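PDB 6WB6: transferrin from Manduca sexta, which transports iron, binding a single ferric ion per molecule together with a carbonate anion. Local coordinates for residues R344-P349 with D377-L382; R367-F372 with L605-M610. One frame throughout, in Å; residues are numbered along the deposited sequence.

Interaction 1: residues R344-P349 with D377-L382; sequences RGHGAP and DIRPIL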
loop_
_atom_site.group_PDB
_atom_site.type_symbol
_atom_site.label_atom_id
_atom_site.label_comp_id
_atom_site.label_asym_id
_atom_site.label_seq_id
_atom_site.Cartn_x
_atom_site.Cartn_y
_atom_site.Cartn_z
ATOM N N ARG A 344 14.719 11.002 6.002
ATOM C CA ARG A 344 15.791 10.113 5.563
ATOM C C ARG A 344 15.743 9.894 4.060
ATOM O O ARG A 344 14.678 9.680 3.464
ATOM C CB ARG A 344 15.714 8.762 6.258
ATOM C CG ARG A 344 16.818 7.797 5.811
ATOM C CD ARG A 344 16.860 6.631 6.746
ATOM N NE ARG A 344 15.667 5.826 6.582
ATOM C CZ ARG A 344 15.513 4.892 5.652
ATOM N NH1 ARG A 344 16.480 4.638 4.785
ATOM N NH2 ARG A 344 14.379 4.215 5.582
ATOM N N GLY A 345 16.919 9.948 3.460
ATOM C CA GLY A 345 17.089 9.617 2.064
ATOM C C GLY A 345 18.250 8.656 1.880
ATOM O O GLY A 345 18.643 7.915 2.798
ATOM N N HIS A 346 18.823 8.671 0.686
ATOM C CA HIS A 346 19.888 7.743 0.333
ATOM C C HIS A 346 21.079 8.457 -0.302
ATOM O O HIS A 346 21.913 7.820 -0.955
ATOM C CB HIS A 346 19.325 6.657 -0.581
ATOM C CG HIS A 346 18.198 5.888 0.042
ATOM N ND1 HIS A 346 16.883 6.308 -0.017
ATOM C CD2 HIS A 346 18.196 4.742 0.768
ATOM C CE1 HIS A 346 16.122 5.449 0.641
ATOM N NE2 HIS A 346 16.894 4.487 1.125
ATOM N N GLY A 347 21.207 9.756 -0.077
ATOM C CA GLY A 347 22.259 10.516 -0.712
ATOM C C GLY A 347 21.841 11.032 -2.072
ATOM O O GLY A 347 21.081 10.397 -2.802
ATOM N N ALA A 348 22.360 12.206 -2.416
ATOM C CA ALA A 348 22.081 12.792 -3.718
ATOM C C ALA A 348 22.651 11.923 -4.838
ATOM O O ALA A 348 23.710 11.304 -4.678
ATOM C CB ALA A 348 22.672 14.193 -3.795
ATOM N N PRO A 349 21.960 11.830 -5.983
ATOM C CA PRO A 349 20.627 12.409 -6.206
ATOM C C PRO A 349 19.524 11.518 -5.628
ATOM O O PRO A 349 19.487 10.343 -5.982
ATOM C CB PRO A 349 20.532 12.476 -7.730
ATOM C CG PRO A 349 21.352 11.293 -8.195
ATOM C CD PRO A 349 22.423 11.058 -7.147
ATOM N N ASP A 377 7.872 7.319 4.872
ATOM C CA ASP A 377 9.136 6.623 4.662
ATOM C C ASP A 377 9.119 5.708 3.443
ATOM O O ASP A 377 9.888 4.740 3.379
ATOM C CB ASP A 377 9.562 5.820 5.896
ATOM C CG ASP A 377 11.074 5.547 5.891
ATOM O OD1 ASP A 377 11.831 6.531 5.798
ATOM O OD2 ASP A 377 11.494 4.378 5.901
ATOM N N ILE A 378 8.273 6.004 2.458
ATOM C CA ILE A 378 8.245 5.246 1.208
ATOM C C ILE A 378 9.138 5.977 0.224
ATOM O O ILE A 378 9.061 7.203 0.113
ATOM C CB ILE A 378 6.820 5.108 0.671
ATOM C CG1 ILE A 378 5.964 4.355 1.682
ATOM C CG2 ILE A 378 6.793 4.418 -0.697
ATOM C CD1 ILE A 378 4.525 4.189 1.198
ATOM N N ARG A 379 10.037 5.226 -0.430
ATOM C CA ARG A 379 11.094 5.764 -1.289
ATOM C C ARG A 379 11.225 4.789 -2.452
ATOM O O ARG A 379 11.295 3.564 -2.229
ATOM C CB ARG A 379 12.433 5.907 -0.572
ATOM C CG ARG A 379 12.406 6.806 0.643
ATOM C CD ARG A 379 12.294 8.264 0.268
ATOM N NE ARG A 379 12.484 9.116 1.433
ATOM C CZ ARG A 379 11.548 9.384 2.346
ATOM N NH1 ARG A 379 10.327 8.868 2.234
ATOM N NH2 ARG A 379 11.843 10.182 3.372
ATOM N N PRO A 380 11.296 5.275 -3.692
ATOM C CA PRO A 380 11.463 6.628 -4.240
ATOM C C PRO A 380 10.348 7.647 -3.980
ATOM O O PRO A 380 9.158 7.331 -3.849
ATOM C CB PRO A 380 11.565 6.371 -5.751
ATOM C CG PRO A 380 10.898 5.068 -5.969
ATOM C CD PRO A 380 11.229 4.261 -4.761
ATOM N N ILE A 381 10.793 8.899 -3.900
ATOM C CA ILE A 381 9.881 10.030 -3.829
ATOM C C ILE A 381 9.025 10.039 -5.070
ATOM O O ILE A 381 9.518 9.843 -6.193
ATOM C CB ILE A 381 10.678 11.340 -3.708
ATOM C CG1 ILE A 381 11.417 11.376 -2.375
ATOM C CG2 ILE A 381 9.774 12.565 -3.845
ATOM C CD1 ILE A 381 12.682 12.204 -2.417
ATOM N N LEU A 382 7.745 10.294 -4.887
ATOM C CA LEU A 382 6.816 10.339 -6.005
ATOM C C LEU A 382 6.764 11.762 -6.552
ATOM O O LEU A 382 6.494 12.721 -5.816
ATOM C CB LEU A 382 5.434 9.851 -5.575
ATOM C CG LEU A 382 4.315 9.867 -6.600
ATOM C CD1 LEU A 382 4.536 8.828 -7.670
ATOM C CD2 LEU A 382 3.003 9.617 -5.886
#
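Two arginines, one from each segment, carry the polar part of this contact, which ties the loop between helix 338-342 and strand 352-357 to the chain after helix 360-375. The guanidinium of R379 forks onto the backbone carbonyl of R344. NH2 of R379 reaches R344 O at 2.9 Å, and its NE adds a weak second bond. A bend at chi2 (-73°) turns the group to this carbonyl. Its NH1 donates almost straight (162°) to I378 O in its own segment, while F374 O and I342 O take further hydrogens. Arginine suits the place because one flat cation can donate to several carbonyls at once.

R379 lies just beyond a Schellman motif that ends helix 360-375. D377 is its C-prime residue, with positive phi, and leads the chain toward strand 381-386.

The salt bridge runs the other way, from R344 NH2 to D377 OD2 at 2.9 Å. It is weak as a hydrogen bond, the guanidinium and carboxylate planes lying 53° apart. D377 offers a short carboxylate to the R344 cation, whose NH1 has a second anionic partner in E151 of helix 147-158.

Apolar contact is slight. The imidazole of H346, bonded through NE2 to E151, turns its edge to the aliphatic start of R379, with H346 CE1 3.9 Å from R379 CB.

Interaction 2: residues R367-F372 with L605-M610; sequences RAMSVF and LSLAQM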
loop_
_atom_site.group_PDB
_atom_site.type_symbol
_atom_site.label_atom_id
_atom_site.label_comp_id
_atom_site.label_asym_id
_atom_site.label_seq_id
_atom_site.Cartn_x
_atom_site.Cartn_y
_atom_site.Cartn_z
ATOM N N ARG A 367 -0.080 14.723 -6.050
ATOM C CA ARG A 367 0.749 15.527 -5.158
ATOM C C ARG A 367 0.415 15.272 -3.693
ATOM O O ARG A 367 1.314 15.281 -2.851
ATOM C CB ARG A 367 0.595 17.006 -5.481
ATOM C CG ARG A 367 1.352 17.381 -6.760
ATOM C CD ARG A 367 1.185 18.869 -7.119
ATOM N NE ARG A 367 2.000 19.211 -8.282
ATOM C CZ ARG A 367 1.747 20.222 -9.104
ATOM N NH1 ARG A 367 0.685 21.005 -8.894
ATOM N NH2 ARG A 367 2.558 20.446 -10.139
ATOM N N ALA A 368 -0.871 15.100 -3.360
ATOM C CA ALA A 368 -1.224 14.783 -1.977
ATOM C C ALA A 368 -0.727 13.388 -1.623
ATOM O O ALA A 368 -0.201 13.165 -0.532
ATOM C CB ALA A 368 -2.740 14.902 -1.770
ATOM N N MET A 369 -0.824 12.461 -2.571
ATOM C CA MET A 369 -0.274 11.127 -2.383
ATOM C C MET A 369 1.242 11.161 -2.227
ATOM O O MET A 369 1.805 10.404 -1.432
ATOM C CB MET A 369 -0.680 10.255 -3.562
ATOM C CG MET A 369 -0.252 8.831 -3.483
ATOM S SD MET A 369 -1.232 7.844 -4.611
ATOM C CE MET A 369 -1.034 8.771 -6.126
ATOM N N SER A 370 1.931 12.017 -2.981
ATOM C CA SER A 370 3.385 12.078 -2.867
ATOM C C SER A 370 3.807 12.542 -1.488
ATOM O O SER A 370 4.741 11.996 -0.909
ATOM C CB SER A 370 3.985 13.021 -3.902
ATOM O OG SER A 370 5.308 13.268 -3.557
ATOM N N VAL A 371 3.177 13.604 -0.980
ATOM C CA VAL A 371 3.580 14.124 0.318
ATOM C C VAL A 371 3.286 13.102 1.407
ATOM O O VAL A 371 4.069 12.931 2.345
ATOM C CB VAL A 371 2.890 15.466 0.599
ATOM C CG1 VAL A 371 3.496 16.086 1.800
ATOM C CG2 VAL A 371 3.086 16.420 -0.551
ATOM N N PHE A 372 2.183 12.377 1.277
ATOM C CA PHE A 372 1.892 11.340 2.252
ATOM C C PHE A 372 2.948 10.233 2.192
ATOM O O PHE A 372 3.557 9.878 3.213
ATOM C CB PHE A 372 0.494 10.779 2.006
ATOM C CG PHE A 372 0.166 9.623 2.886
ATOM C CD1 PHE A 372 -0.153 9.831 4.211
ATOM C CD2 PHE A 372 0.181 8.346 2.398
ATOM C CE1 PHE A 372 -0.431 8.765 5.040
ATOM C CE2 PHE A 372 -0.086 7.279 3.223
ATOM C CZ PHE A 372 -0.402 7.494 4.543
ATOM N N LEU A 605 3.203 0.218 -4.806
ATOM C CA LEU A 605 2.750 -0.991 -4.112
ATOM C C LEU A 605 2.950 -0.870 -2.610
ATOM O O LEU A 605 2.247 -1.537 -1.832
ATOM C CB LEU A 605 3.472 -2.250 -4.611
ATOM C CG LEU A 605 3.539 -2.676 -6.079
ATOM C CD1 LEU A 605 3.938 -4.157 -6.130
ATOM C CD2 LEU A 605 2.255 -2.466 -6.850
ATOM N N SER A 606 3.911 -0.052 -2.180
ATOM C CA SER A 606 4.032 0.212 -0.748
ATOM C C SER A 606 2.868 1.065 -0.273
ATOM O O SER A 606 2.370 0.876 0.833
ATOM C CB SER A 606 5.344 0.906 -0.426
ATOM O OG SER A 606 6.475 0.107 -0.777
ATOM N N LEU A 607 2.439 2.027 -1.093
ATOM C CA LEU A 607 1.227 2.779 -0.787
ATOM C C LEU A 607 0.027 1.866 -0.674
ATOM O O LEU A 607 -0.699 1.904 0.321
ATOM C CB LEU A 607 0.972 3.836 -1.860
ATOM C CG LEU A 607 1.819 5.088 -1.670
ATOM C CD1 LEU A 607 1.688 6.037 -2.887
ATOM C CD2 LEU A 607 1.388 5.759 -0.372
ATOM N N ALA A 608 -0.213 1.061 -1.705
ATOM C CA ALA A 608 -1.405 0.228 -1.736
ATOM C C ALA A 608 -1.461 -0.673 -0.519
ATOM O O ALA A 608 -2.531 -0.915 0.045
ATOM C CB ALA A 608 -1.424 -0.608 -3.012
ATOM N N GLN A 609 -0.311 -1.172 -0.086
ATOM C CA GLN A 609 -0.351 -2.129 1.010
ATOM C C GLN A 609 -0.425 -1.418 2.363
ATOM O O GLN A 609 -1.170 -1.840 3.247
ATOM C CB GLN A 609 0.829 -3.073 0.889
ATOM C CG GLN A 609 2.036 -2.754 1.696
ATOM C CD GLN A 609 3.079 -3.860 1.568
ATOM O OE1 GLN A 609 2.825 -4.899 0.938
ATOM N NE2 GLN A 609 4.261 -3.636 2.145
ATOM N N MET A 610 0.259 -0.286 2.504
ATOM C CA MET A 610 0.117 0.527 3.704
ATOM C C MET A 610 -1.309 1.047 3.889
ATOM O O MET A 610 -1.774 1.204 5.022
ATOM C CB MET A 610 1.095 1.697 3.631
ATOM C CG MET A 610 1.033 2.609 4.836
ATOM S SD MET A 610 2.193 3.985 4.700
ATOM C CE MET A 610 1.559 4.659 3.196
#
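L607 projects from helix 605-610 toward helix 367-372 and parts its two methyls between M369 and F372. The contact joins helix 360-375 to helix 597-611, far apart in sequence but both within the second transferrin-like region. The short helical segments run almost at right angles, at 82°, with their axes 11.7 Å apart at closest approach, so side chains rather than backbones make the contact. The CA atoms of M369 and L607, 8.6 Å apart, are the nearest pair across the segments.

The apolar contacts come first. L607 CD1 packs on the thioether chain of M369, lying 3.5 Å from M369 CG, a tight fit for two carbons, and 3.8 Å from M369 SD. The other branch, L607 CD2, meets the ring of F372 in its plane, at the edge, 4.0 Å from F372 CD2. A forked leucine suits this place because each methyl can address a different neighbour one turn apart on the facing helix.

A Met-aromatic contact completes the set. M610 comes at F372 from the opposite direction, its SD 5.2 Å from the centroid of the F372 ring and 58° off the ring normal, an oblique approach. With CG anti to the backbone N (chi1 -180°) and chi2 extended, the chain carries SD out from its helix toward the ring; methionine, flexible and polarisable, suits an aromatic neighbour.

Carbon and sulfur supply all these touching surfaces, so dispersion and hydrophobic burial hold the helices here, without a directional polar bond between the segments.

Helix 360-375 links the two contacts: its 367-372 portion packs on helix 605-610 in interaction 2, and the chain just past its end enters interaction 1. Their centres are 14 Å apart, yet they touch. I378 CD1 lies 3.8 Å from both S606 CB and L607 N, while L382 O and S370 OG, 2.6 Å apart, are probably hydrogen-bonded. The ferric ion is bound by Y90 and Y204, with carbonate close by. The side chain of D377 lies about 12 Å from the iron and about 9 Å from that of R120, which lines the carbonate pocket. M610 is about 14 Å from the iron, but the F372 side chain comes within about 7 Å of that of D57, a predicted iron ligand.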